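Local coordinates for gram-negative insecticidal protein (Chromobacterium piscinae, PDB 6FBM), which is an insecticidal toxin of the MACPF and beta-tripod families, and probably acts by forming pores in target membranes, at residues Met192-Leu198 and Lys223-Phe228; Asp76-Ile81 and Ile119-Ser123; Ser187-Lys191 and Phe378-Val382; Gly414-Gly419 and Tyr437-Gln442; Tyr206-Glu212 and Ser255-Phe259. All blocks are in the same frame, centred on the assembly; numbering follows the deposited sequence.

Interactions 1, 2 and 5 lie in the MACPF part of the chain, and interaction 4 in the C-terminal part; interaction 3 joins the two. Interaction 2 pairs two strands of the central sheet, and Leu-198 of interaction 1 packs on that pair, with CD1 3.8 Å from CG2 of Thr-120. Interaction 3 is joined to interaction 2 through the sheet: Thr-120 N is 2.7 Å from Ser-187 O, a probable hydrogen bond. Interaction 3 in turn meets interaction 4, Val-382 O being 2.8 Å from His-441 N. Interaction 5 lies at the far end of helix 198-209, which Leu-198 opens; its centre is about 19 Å from that of interaction 1 and about 39 Å from that of interaction 4.

Interaction 1: Met192-Leu198 and Lys223-Phe228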
# COMPACT_ATOMS: atom_id res chain seq x y z
N MET A 192 44.29 25.79 6.56
CA MET A 192 42.90 26.23 6.77
C MET A 192 42.63 27.64 7.34
O MET A 192 41.65 27.82 8.08
CB MET A 192 42.23 25.17 7.66
CG MET A 192 41.06 24.43 7.08
SD MET A 192 40.22 23.52 8.39
CE MET A 192 39.35 24.83 9.23
N ASP A 193 43.47 28.64 7.03
CA ASP A 193 43.15 30.06 7.37
C ASP A 193 42.71 30.19 8.83
O ASP A 193 41.75 30.90 9.17
CB ASP A 193 42.06 30.62 6.44
CG ASP A 193 42.43 30.50 4.93
OD1 ASP A 193 43.63 30.66 4.60
OD2 ASP A 193 41.53 30.24 4.08
N SER A 194 43.44 29.49 9.70
CA SER A 194 42.94 29.09 11.01
C SER A 194 42.97 30.27 12.03
O SER A 194 43.85 30.37 12.90
CB SER A 194 43.73 27.88 11.52
OG SER A 194 43.02 27.13 12.48
N SER A 195 41.96 31.14 11.88
CA SER A 195 41.68 32.27 12.78
C SER A 195 40.52 31.95 13.75
O SER A 195 40.68 32.01 14.96
CB SER A 195 41.35 33.51 11.95
OG SER A 195 40.31 33.23 11.01
N GLN A 196 39.35 31.64 13.16
CA GLN A 196 38.15 31.12 13.88
C GLN A 196 38.38 29.67 14.32
O GLN A 196 39.06 28.92 13.63
CB GLN A 196 36.95 31.21 12.93
CG GLN A 196 35.58 30.78 13.45
CD GLN A 196 34.51 30.82 12.33
OE1 GLN A 196 33.80 29.84 12.10
NE2 GLN A 196 34.42 31.95 11.62
N SER A 197 37.82 29.27 15.46
CA SER A 197 38.06 27.92 16.02
C SER A 197 37.50 26.84 15.08
O SER A 197 36.51 27.06 14.39
CB SER A 197 37.53 27.77 17.46
OG SER A 197 36.17 27.33 17.52
N LEU A 198 38.18 25.69 15.01
CA LEU A 198 37.80 24.57 14.14
C LEU A 198 36.42 24.04 14.53
O LEU A 198 35.59 23.75 13.65
CB LEU A 198 38.87 23.46 14.18
CG LEU A 198 38.75 22.13 13.38
CD1 LEU A 198 37.71 21.17 13.98
CD2 LEU A 198 38.46 22.42 11.90
N LYS A 223 33.77 31.46 3.47
CA LYS A 223 35.16 31.20 3.22
C LYS A 223 35.66 30.14 4.22
O LYS A 223 36.23 29.12 3.81
CB LYS A 223 35.99 32.50 3.29
CG LYS A 223 37.45 32.27 2.95
CD LYS A 223 38.35 33.18 3.82
CE LYS A 223 39.80 32.79 3.64
NZ LYS A 223 40.65 33.24 4.80
N GLN A 224 35.39 30.36 5.50
CA GLN A 224 35.81 29.48 6.59
C GLN A 224 35.29 28.06 6.43
O GLN A 224 36.03 27.10 6.64
CB GLN A 224 35.36 30.04 7.97
CG GLN A 224 36.01 31.36 8.42
CD GLN A 224 37.54 31.30 8.56
OE1 GLN A 224 38.09 30.30 9.02
NE2 GLN A 224 38.23 32.38 8.15
N VAL A 225 34.03 27.92 6.04
CA VAL A 225 33.39 26.61 5.86
C VAL A 225 33.93 25.91 4.60
O VAL A 225 34.18 24.70 4.64
CB VAL A 225 31.83 26.71 5.88
CG1 VAL A 225 31.15 25.49 5.25
CG2 VAL A 225 31.34 26.91 7.31
N ASN A 226 34.09 26.66 3.51
CA ASN A 226 34.67 26.11 2.27
C ASN A 226 36.07 25.55 2.51
O ASN A 226 36.42 24.49 2.02
CB ASN A 226 34.74 27.16 1.15
CG ASN A 226 33.39 27.40 0.47
OD1 ASN A 226 32.47 26.58 0.56
ND2 ASN A 226 33.29 28.50 -0.26
N SER A 227 36.84 26.30 3.28
CA SER A 227 38.18 25.91 3.68
C SER A 227 38.18 24.60 4.49
O SER A 227 38.98 23.69 4.26
CB SER A 227 38.81 27.03 4.49
OG SER A 227 40.19 26.84 4.58
N PHE A 228 37.26 24.52 5.44
CA PHE A 228 37.05 23.32 6.27
C PHE A 228 36.74 22.10 5.41
O PHE A 228 37.39 21.06 5.50
CB PHE A 228 35.94 23.59 7.31
CG PHE A 228 35.45 22.38 8.04
CD1 PHE A 228 36.15 21.84 9.10
CD2 PHE A 228 34.25 21.78 7.67
CE1 PHE A 228 35.66 20.71 9.78
CE2 PHE A 228 33.76 20.67 8.33
CZ PHE A 228 34.47 20.13 9.39
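In the MACPF fold a helical cluster follows the third strand of the bent central sheet, and residues 192-198 are the loop that leads into it, lying against helix 220-230. In pore-forming relatives such clusters unfold into transmembrane hairpins. The backbones approach most closely at Met-192 and Ser-227 (CA atoms 5.7 Å apart), a serine small enough to allow it; Met-192 CA is 3.5 Å from Ser-227 OG, and the flexible thioether reaches on, Met-192 SD lying 3.8 Å from CA of Phe-228. Asp-193, in a left-handed backbone conformation, directs its CA-to-CB bond toward the helix, and OD2 forms a salt bridge of 3.2 Å with NZ of Lys-223; both residues are exposed, and Asp-193 is poorly ordered. Ser-194 then centres an inverse gamma turn. Ser-195 brings OG to 3.6 Å from NE2 of Gln-224, an amide whose hydrogen bond goes to Glu-220. Gln-196 stretches out so that NE2 lies 3.6 Å from CG of Gln-224, while its OE1 bonds to Thr-201. Ser-197 occupies the N-cap position of helix 198-209. With Leu-198, first in that helix, the contact becomes apolar: CD2 rests at the edge of the Phe-228 ring, 3.7 Å from CD1.

Interaction 2: Asp76-Ile81 and Ile119-Ser123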
# COMPACT_ATOMS: atom_id res chain seq x y z
N ASP A 76 33.01 16.66 20.06
CA ASP A 76 34.30 16.23 20.60
C ASP A 76 35.32 16.55 19.55
O ASP A 76 35.24 16.05 18.44
CB ASP A 76 34.30 14.74 20.90
CG ASP A 76 33.23 14.36 21.92
OD1 ASP A 76 33.13 15.03 22.98
OD2 ASP A 76 32.50 13.40 21.62
N VAL A 77 36.26 17.42 19.91
CA VAL A 77 37.26 17.95 18.99
C VAL A 77 38.63 17.87 19.65
O VAL A 77 38.81 18.21 20.82
CB VAL A 77 36.94 19.41 18.62
CG1 VAL A 77 38.01 19.99 17.72
CG2 VAL A 77 35.58 19.49 17.95
N SER A 78 39.60 17.41 18.88
CA SER A 78 40.97 17.38 19.37
C SER A 78 41.99 17.22 18.25
O SER A 78 41.74 16.53 17.24
CB SER A 78 41.15 16.25 20.40
OG SER A 78 42.42 16.37 21.00
N LYS A 79 43.15 17.84 18.47
CA LYS A 79 44.32 17.66 17.62
C LYS A 79 45.02 16.34 17.85
O LYS A 79 45.86 15.93 17.05
CB LYS A 79 45.31 18.80 17.85
CG LYS A 79 44.78 20.14 17.35
CD LYS A 79 45.83 21.24 17.65
CE LYS A 79 45.81 22.36 16.63
NZ LYS A 79 47.15 23.02 16.51
N GLU A 80 44.65 15.65 18.94
CA GLU A 80 45.34 14.47 19.40
C GLU A 80 44.30 13.34 19.47
O GLU A 80 43.34 13.42 20.22
CB GLU A 80 46.00 14.82 20.75
CG GLU A 80 46.45 13.65 21.64
CD GLU A 80 47.20 12.57 20.88
OE1 GLU A 80 48.01 12.94 20.00
OE2 GLU A 80 46.99 11.37 21.16
N ILE A 81 44.50 12.29 18.66
CA ILE A 81 43.52 11.20 18.51
C ILE A 81 43.13 10.55 19.85
O ILE A 81 41.95 10.25 20.07
CB ILE A 81 43.97 10.13 17.49
CG1 ILE A 81 42.83 9.17 17.12
CG2 ILE A 81 45.13 9.30 18.02
CD1 ILE A 81 41.81 9.77 16.18
N ILE A 119 46.40 16.28 12.18
CA ILE A 119 45.00 16.15 11.80
C ILE A 119 44.20 16.52 13.04
O ILE A 119 44.55 16.13 14.19
CB ILE A 119 44.65 14.72 11.39
CG1 ILE A 119 45.51 14.26 10.21
CG2 ILE A 119 43.16 14.59 11.06
CD1 ILE A 119 45.24 14.94 8.90
N THR A 120 43.14 17.28 12.83
CA THR A 120 42.18 17.55 13.88
C THR A 120 40.97 16.64 13.65
O THR A 120 40.41 16.58 12.54
CB THR A 120 41.78 19.02 13.91
OG1 THR A 120 42.96 19.83 14.13
CG2 THR A 120 40.78 19.27 15.05
N TYR A 121 40.58 15.96 14.73
CA TYR A 121 39.51 15.01 14.71
C TYR A 121 38.31 15.68 15.36
O TYR A 121 38.40 16.14 16.52
CB TYR A 121 39.93 13.76 15.51
CG TYR A 121 41.21 13.16 14.99
CD1 TYR A 121 41.22 12.37 13.85
CD2 TYR A 121 42.44 13.41 15.61
CE1 TYR A 121 42.39 11.83 13.36
CE2 TYR A 121 43.62 12.88 15.13
CZ TYR A 121 43.59 12.09 14.00
OH TYR A 121 44.76 11.56 13.49
N SER A 122 37.20 15.78 14.63
CA SER A 122 35.98 16.34 15.20
C SER A 122 34.82 15.39 14.96
O SER A 122 34.66 14.83 13.87
CB SER A 122 35.66 17.71 14.59
OG SER A 122 35.55 17.65 13.17
N SER A 123 33.99 15.23 16.00
CA SER A 123 32.68 14.61 15.86
C SER A 123 31.67 15.65 16.25
O SER A 123 31.63 16.09 17.40
CB SER A 123 32.58 13.39 16.76
OG SER A 123 31.22 12.96 16.91
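The first two long strands of the central MACPF sheet, 64-78 and 120-134, pair here where one leaves the sheet and the other enters it, the helices of residues 81-115 intervening in sequence. Segments 76-78 and 120-123 run antiparallel, at 177° with axes 4.7 Å apart. Asp-76 and Ser-123 form one hydrogen-bonded pair (N to O 3.1 Å, O to N 2.9 Å), and Ser-78 and Tyr-121 the next (N to O 2.9 Å, O to N 2.8 Å). Between them, Val-77 and Ser-122 are a non-hydrogen-bonded pair, Val-77 CG2 lying 3.8 Å from Ser-122 CB; the beta-branched valine suits extended backbone, and its face is covered by Leu-198. Beyond Ser-78 the chain turns away: its OG accepts from Glu-80 N at 3.1 Å, an ST turn, and Glu-80 caps helix 81-88 through Glu-82 N. This bend carries Ile-81 over Tyr-121, whose hydroxyl bonds to Asp-113 O. The flat ring accepts a CH-pi contact, Ile-81 CD1 standing 3.4 Å from the Tyr-121 ring centroid, 5° off its normal.

Interaction 3: Ser187-Lys191 and Phe378-Val382; sequences SKTLK and FDLGV
This is a loop-to-loop contact between the two halves of the molecule: the end of MACPF strand 179-187 with the turn after it, and a loop of the C-terminal part, probably its beta-tripod region. Ser-187 is still extended; Thr-189 and Leu-190 form a 3-10 turn closed by Lys-191 N to Lys-188 O at 3.1 Å. In the other loop Asp-379 (phi/psi 57/49) and Gly-381 (71/25) are left-handed. CA atoms come nearest at Lys-188 with Leu-380 (5.9 Å) and Leu-190 with Gly-381 (5.0 Å). At Gly-381 any CB would clash with Lys-191 CG, and the positive phi also suits glycine. Both lysines reach the same acid. Lys-188 NZ donates to Asp-379 O at 3.0 Å and forms a salt bridge to Asp-379 OD2 at 3.6 Å; Lys-191, chi3 p, brings NZ to 3.3 Å from Asp-379 OD1, a salt bridge with weak hydrogen bonds. Nearer the 3-10 turn, water 1 bridges the backbones, accepting from Leu-190 N (3.1 Å) and donating to Leu-380 O (2.9 Å). Leu-190, rotamer m,t, adds an apolar contact, CD1 to Val-382 CG1 at 3.8 Å, and its CB packs on the backbone 3.4 Å from Gly-381 O. On the MACPF side Ser-187 pairs with Thr-120 of strand 120-134, and Leu-198 of helix 198-209 packs against Thr-189; on the other, Val-382 bonds to His-441 of strand 439-441.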
# COMPACT_ATOMS: atom_id res chain seq x y z
N SER A 187 40.39 17.00 9.85
CA SER A 187 40.74 18.28 9.25
C SER A 187 42.26 18.47 9.29
O SER A 187 42.90 18.20 10.31
CB SER A 187 40.05 19.41 9.99
OG SER A 187 38.65 19.38 9.80
N LYS A 188 42.80 18.95 8.17
CA LYS A 188 44.16 19.40 8.08
C LYS A 188 44.14 20.90 8.37
O LYS A 188 44.05 21.71 7.44
CB LYS A 188 44.67 19.10 6.66
CG LYS A 188 45.23 17.67 6.56
CD LYS A 188 45.14 16.90 5.25
CE LYS A 188 45.12 17.73 3.99
NZ LYS A 188 45.54 16.89 2.82
N THR A 189 44.18 21.28 9.65
CA THR A 189 43.95 22.68 10.01
C THR A 189 45.04 23.64 9.53
O THR A 189 44.78 24.80 9.27
CB THR A 189 43.77 22.93 11.54
OG1 THR A 189 44.89 22.44 12.27
CG2 THR A 189 42.55 22.26 12.08
N LEU A 190 46.26 23.13 9.39
CA LEU A 190 47.39 23.91 8.92
C LEU A 190 47.21 24.40 7.48
O LEU A 190 47.91 25.32 7.05
CB LEU A 190 48.71 23.14 9.06
CG LEU A 190 49.04 22.49 10.39
CD1 LEU A 190 50.38 21.78 10.31
CD2 LEU A 190 48.93 23.47 11.56
N LYS A 191 46.27 23.82 6.75
CA LYS A 191 45.89 24.31 5.41
C LYS A 191 44.67 25.24 5.41
O LYS A 191 44.13 25.51 4.34
CB LYS A 191 45.63 23.13 4.48
CG LYS A 191 46.78 22.14 4.40
CD LYS A 191 46.67 21.21 3.21
CE LYS A 191 47.03 21.85 1.88
NZ LYS A 191 46.33 21.11 0.80
N PHE A 378 52.66 14.02 3.19
CA PHE A 378 51.24 13.76 3.41
C PHE A 378 50.35 14.99 3.21
O PHE A 378 49.17 14.94 3.52
CB PHE A 378 51.07 13.20 4.82
CG PHE A 378 52.02 12.08 5.13
CD1 PHE A 378 51.89 10.87 4.48
CD2 PHE A 378 53.06 12.26 6.00
CE1 PHE A 378 52.79 9.84 4.71
CE2 PHE A 378 53.97 11.24 6.25
CZ PHE A 378 53.83 10.01 5.61
N ASP A 379 50.93 16.09 2.70
CA ASP A 379 50.20 17.29 2.31
C ASP A 379 49.41 17.80 3.50
O ASP A 379 48.20 18.04 3.42
CB ASP A 379 49.29 16.99 1.10
CG ASP A 379 48.59 18.20 0.54
OD1 ASP A 379 49.13 19.33 0.64
OD2 ASP A 379 47.47 18.02 0.02
N LEU A 380 50.09 17.91 4.63
CA LEU A 380 49.49 18.36 5.87
C LEU A 380 49.53 19.86 6.08
O LEU A 380 48.98 20.33 7.05
CB LEU A 380 50.22 17.72 7.04
CG LEU A 380 50.28 16.21 7.07
CD1 LEU A 380 51.13 15.71 8.19
CD2 LEU A 380 48.88 15.66 7.17
N GLY A 381 50.19 20.60 5.19
CA GLY A 381 50.46 22.03 5.38
C GLY A 381 51.48 22.35 6.45
O GLY A 381 51.45 23.45 7.02
N VAL A 382 52.38 21.42 6.75
CA VAL A 382 53.50 21.70 7.69
C VAL A 382 54.58 22.61 7.12
O VAL A 382 55.33 23.24 7.89
CB VAL A 382 54.18 20.41 8.22
CG1 VAL A 382 53.21 19.61 9.07
CG2 VAL A 382 54.70 19.55 7.10
O HOH W 1 47.06 20.09 9.20

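Interaction 4: Gly414-Gly419 and Tyr437-Gln442; sequences GYRALG and YVCVHQ
Backbone hydrogen bonds set the register. Arg-416 and Val-440 are the antiparallel hydrogen-bonded pair, Arg-416 N to Val-440 O at 2.8 Å and Val-440 N to Arg-416 O at 2.9 Å, CA atoms 5.3 Å apart. Tyr-415 and His-441 are the non-hydrogen-bonded pair, CA atoms 4.1 Å apart, side chains diverging. Next, Gln-442 N donates to Gly-414 O at 2.9 Å; the phi/psi of 93/-7 at Gly-414 calls for glycine. Arg-416 NH1 donates to Tyr-415 O at 2.9 Å, and Tyr-415 OH bonds to Gly-381 O. Beyond the strands the segments part, and the long Tyr-437 side chain (chi1 t) spans the gap, OH donating to Gly-419 O at 2.6 Å, while water 2 accepts from Leu-418 N (2.9 Å) and donates to Val-438 O (2.7 Å). The aromatic contact is T-shaped, the edge of His-441 (chi1 t) toward the face of Tyr-415 (chi1 m), centroids 4.9 Å apart and planes at 82°. Apolar contacts are Leu-418 CD1 to Val-440 CG2 and Tyr-415 CB to Cys-439 CB, each 3.8 Å. Gln-442 CB lies over the Arg-416 guanidinium. Strand 415-416 is outermost within this chain, beside central 439-441 in a three-stranded antiparallel sheet, probably of the beta-tripod region.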
# COMPACT_ATOMS: atom_id res chain seq x y z
N GLY A 414 52.14 30.95 13.14
CA GLY A 414 52.33 29.57 13.56
C GLY A 414 53.53 28.84 12.98
O GLY A 414 53.81 27.72 13.41
N TYR A 415 54.24 29.45 12.02
CA TYR A 415 55.40 28.81 11.39
C TYR A 415 56.73 29.49 11.78
O TYR A 415 56.74 30.52 12.42
CB TYR A 415 55.21 28.80 9.89
CG TYR A 415 54.01 28.04 9.43
CD1 TYR A 415 52.72 28.55 9.61
CD2 TYR A 415 54.14 26.79 8.79
CE1 TYR A 415 51.61 27.84 9.19
CE2 TYR A 415 53.02 26.08 8.36
CZ TYR A 415 51.77 26.60 8.57
OH TYR A 415 50.70 25.90 8.14
N ARG A 416 57.83 28.87 11.39
CA ARG A 416 59.17 29.36 11.72
C ARG A 416 60.10 29.17 10.54
O ARG A 416 59.96 28.21 9.79
CB ARG A 416 59.77 28.52 12.86
CG ARG A 416 58.97 28.50 14.13
CD ARG A 416 59.14 29.79 14.90
NE ARG A 416 58.38 29.69 16.13
CZ ARG A 416 57.07 29.88 16.26
NH1 ARG A 416 56.34 30.27 15.24
NH2 ARG A 416 56.52 29.69 17.45
N ALA A 417 61.06 30.08 10.40
CA ALA A 417 62.11 29.93 9.39
C ALA A 417 63.32 29.22 10.02
O ALA A 417 63.58 29.36 11.21
CB ALA A 417 62.50 31.28 8.84
N LEU A 418 64.00 28.42 9.22
CA LEU A 418 65.13 27.63 9.68
C LEU A 418 66.50 28.22 9.32
O LEU A 418 67.51 27.86 9.94
CB LEU A 418 65.04 26.22 9.14
CG LEU A 418 63.72 25.48 9.38
CD1 LEU A 418 63.89 24.00 9.03
CD2 LEU A 418 63.25 25.63 10.83
N GLY A 419 66.52 29.15 8.36
CA GLY A 419 67.75 29.81 7.98
C GLY A 419 67.55 31.08 7.21
O GLY A 419 66.58 31.22 6.48
N TYR A 437 61.19 28.43 -1.22
CA TYR A 437 61.47 28.61 0.21
C TYR A 437 60.19 28.47 1.01
O TYR A 437 59.15 29.03 0.66
CB TYR A 437 62.10 29.98 0.50
CG TYR A 437 62.66 30.12 1.90
CD1 TYR A 437 61.84 30.46 2.96
CD2 TYR A 437 64.01 29.93 2.16
CE1 TYR A 437 62.34 30.59 4.25
CE2 TYR A 437 64.53 30.08 3.44
CZ TYR A 437 63.70 30.42 4.48
OH TYR A 437 64.20 30.56 5.74
N VAL A 438 60.29 27.74 2.12
CA VAL A 438 59.18 27.57 3.03
C VAL A 438 59.63 27.72 4.46
O VAL A 438 60.81 27.52 4.79
CB VAL A 438 58.48 26.20 2.86
CG1 VAL A 438 57.89 26.09 1.47
CG2 VAL A 438 59.45 25.04 3.14
N CYS A 439 58.65 28.06 5.29
CA CYS A 439 58.76 27.96 6.73
C CYS A 439 58.11 26.66 7.15
O CYS A 439 57.35 26.07 6.39
CB CYS A 439 58.07 29.14 7.37
SG CYS A 439 58.80 30.68 6.88
N VAL A 440 58.41 26.26 8.37
CA VAL A 440 58.01 24.98 8.91
C VAL A 440 57.12 25.26 10.09
O VAL A 440 57.37 26.21 10.82
CB VAL A 440 59.26 24.18 9.34
CG1 VAL A 440 58.85 22.79 9.88
CG2 VAL A 440 60.19 24.01 8.14
N HIS A 441 56.06 24.48 10.25
CA HIS A 441 55.12 24.71 11.34
C HIS A 441 55.80 24.48 12.69
O HIS A 441 56.59 23.55 12.84
CB HIS A 441 53.84 23.85 11.23
CG HIS A 441 52.75 24.28 12.16
ND1 HIS A 441 52.46 23.60 13.32
CD2 HIS A 441 51.89 25.31 12.11
CE1 HIS A 441 51.48 24.21 13.96
NE2 HIS A 441 51.12 25.27 13.26
N GLN A 442 55.52 25.40 13.62
CA GLN A 442 55.89 25.38 15.05
C GLN A 442 56.00 23.98 15.67
O GLN A 442 56.99 23.63 16.30
CB GLN A 442 54.82 26.22 15.79
CG GLN A 442 54.73 26.14 17.31
CD GLN A 442 53.87 27.28 17.88
OE1 GLN A 442 52.95 27.79 17.20
NE2 GLN A 442 54.18 27.71 19.13
O HOH W 2 62.71 27.87 6.68

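Interaction 5: Tyr206-Glu212 and Ser255-Phe259; sequences YKALVGE and SQQAF
Residues 206-209 are the last turn of helix 198-209, and 255-259 the first of helix 255-269. The former ends through Val-210 (phi/psi -88/-2) and Gly-211 (84/11), with weak bonds from Glu-212 N to Lys-207 O (2.8 Å) and Gly-211 N to Ala-208 O (3.2 Å), the pattern of a Schellman motif. The second helix is regular, with Phe-259 N to Ser-255 O at 2.8 Å. The backbones meet at Val-210 and Gln-256, CA atoms 4.6 Å apart. Glycine suits the exit on two counts: its phi is positive, and a CB would clash with Gln-256 CG, which lies 3.4 Å from Gly-211 CA. Ser-255, chi1 p, donates OG to Leu-209 O at 2.9 Å, so a short hydroxyl satisfies a carbonyl at the helix end. Phe-259, chi1 t and chi2 82°, covers Val-210 (chi1 m) in a CH-pi contact: Val-210 CB is 3.5 Å from the Phe-259 ring centroid, 12° off the normal, and CG1 is 3.5 Å from CD1 of that ring. Around this apolar core, Phe-259 and Tyr-206 pack on Leu-181 of sheet strand 179-187, Tyr-206 OH bonds to Glu-126 of strand 120-134, and Leu-209 and Val-210 meet helix 246-250 through Leu-250 and Ile-249.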
# COMPACT_ATOMS: atom_id res chain seq x y z
N TYR A 206 28.16 21.92 9.43
CA TYR A 206 27.07 20.99 9.66
C TYR A 206 25.73 21.73 9.58
O TYR A 206 24.85 21.31 8.85
CB TYR A 206 27.19 20.26 11.02
CG TYR A 206 25.95 19.47 11.33
CD1 TYR A 206 25.70 18.26 10.70
CD2 TYR A 206 24.97 19.99 12.20
CE1 TYR A 206 24.53 17.57 10.95
CE2 TYR A 206 23.80 19.29 12.46
CZ TYR A 206 23.59 18.10 11.83
OH TYR A 206 22.43 17.44 12.08
N LYS A 207 25.60 22.83 10.30
CA LYS A 207 24.33 23.58 10.33
C LYS A 207 23.88 24.14 8.99
O LYS A 207 22.70 24.21 8.73
CB LYS A 207 24.35 24.68 11.38
CG LYS A 207 24.22 24.12 12.76
CD LYS A 207 24.22 25.21 13.82
CE LYS A 207 23.96 24.59 15.19
NZ LYS A 207 24.32 25.58 16.25
N ALA A 208 24.82 24.53 8.15
CA ALA A 208 24.50 24.99 6.79
C ALA A 208 24.05 23.83 5.92
O ALA A 208 23.16 23.97 5.08
CB ALA A 208 25.69 25.68 6.15
N LEU A 209 24.67 22.69 6.15
CA LEU A 209 24.39 21.49 5.39
C LEU A 209 22.96 21.03 5.56
O LEU A 209 22.29 20.72 4.59
CB LEU A 209 25.35 20.39 5.84
CG LEU A 209 25.57 19.21 5.00
CD1 LEU A 209 25.97 19.57 3.58
CD2 LEU A 209 26.70 18.42 5.64
N VAL A 210 22.51 21.01 6.79
CA VAL A 210 21.15 20.65 7.13
C VAL A 210 20.17 21.80 7.11
O VAL A 210 19.01 21.61 7.38
CB VAL A 210 21.11 19.92 8.52
CG1 VAL A 210 22.10 18.75 8.54
CG2 VAL A 210 21.29 20.84 9.68
N GLY A 211 20.63 23.00 6.84
CA GLY A 211 19.75 24.15 6.66
C GLY A 211 19.33 24.83 7.94
O GLY A 211 18.45 25.69 7.90
N GLU A 212 19.94 24.51 9.07
CA GLU A 212 19.66 25.26 10.29
C GLU A 212 20.20 26.69 10.21
O GLU A 212 19.63 27.61 10.83
CB GLU A 212 20.18 24.54 11.52
CG GLU A 212 19.33 23.33 11.90
CD GLU A 212 20.03 22.40 12.86
OE1 GLU A 212 20.85 22.90 13.67
OE2 GLU A 212 19.70 21.18 12.82
N SER A 255 20.24 18.99 0.14
CA SER A 255 20.63 18.44 1.40
C SER A 255 19.70 18.88 2.53
O SER A 255 19.39 18.11 3.43
CB SER A 255 22.09 18.78 1.69
OG SER A 255 22.30 20.19 1.70
N GLN A 256 19.22 20.12 2.47
CA GLN A 256 18.31 20.67 3.47
C GLN A 256 16.96 19.94 3.43
O GLN A 256 16.38 19.72 4.48
CB GLN A 256 18.04 22.18 3.23
CG GLN A 256 19.19 23.16 3.43
CD GLN A 256 20.14 23.29 2.26
OE1 GLN A 256 21.31 23.06 2.42
NE2 GLN A 256 19.65 23.68 1.09
N GLN A 257 16.47 19.59 2.23
CA GLN A 257 15.25 18.79 2.07
C GLN A 257 15.46 17.36 2.51
O GLN A 257 14.59 16.78 3.18
CB GLN A 257 14.71 18.78 0.61
CG GLN A 257 13.54 17.81 0.31
CD GLN A 257 12.14 18.31 0.75
OE1 GLN A 257 12.01 19.37 1.37
NE2 GLN A 257 11.12 17.52 0.47
N ALA A 258 16.57 16.76 2.08
CA ALA A 258 16.91 15.40 2.50
C ALA A 258 17.03 15.31 4.02
O ALA A 258 16.62 14.33 4.62
CB ALA A 258 18.18 14.92 1.83
N PHE A 259 17.60 16.33 4.64
CA PHE A 259 17.69 16.36 6.08
C PHE A 259 16.30 16.47 6.71
O PHE A 259 16.02 15.76 7.68
CB PHE A 259 18.57 17.48 6.56
CG PHE A 259 18.45 17.73 8.04
CD1 PHE A 259 19.16 16.95 8.95
CD2 PHE A 259 17.63 18.78 8.53
CE1 PHE A 259 19.08 17.20 10.28
CE2 PHE A 259 17.52 19.01 9.87
CZ PHE A 259 18.24 18.21 10.76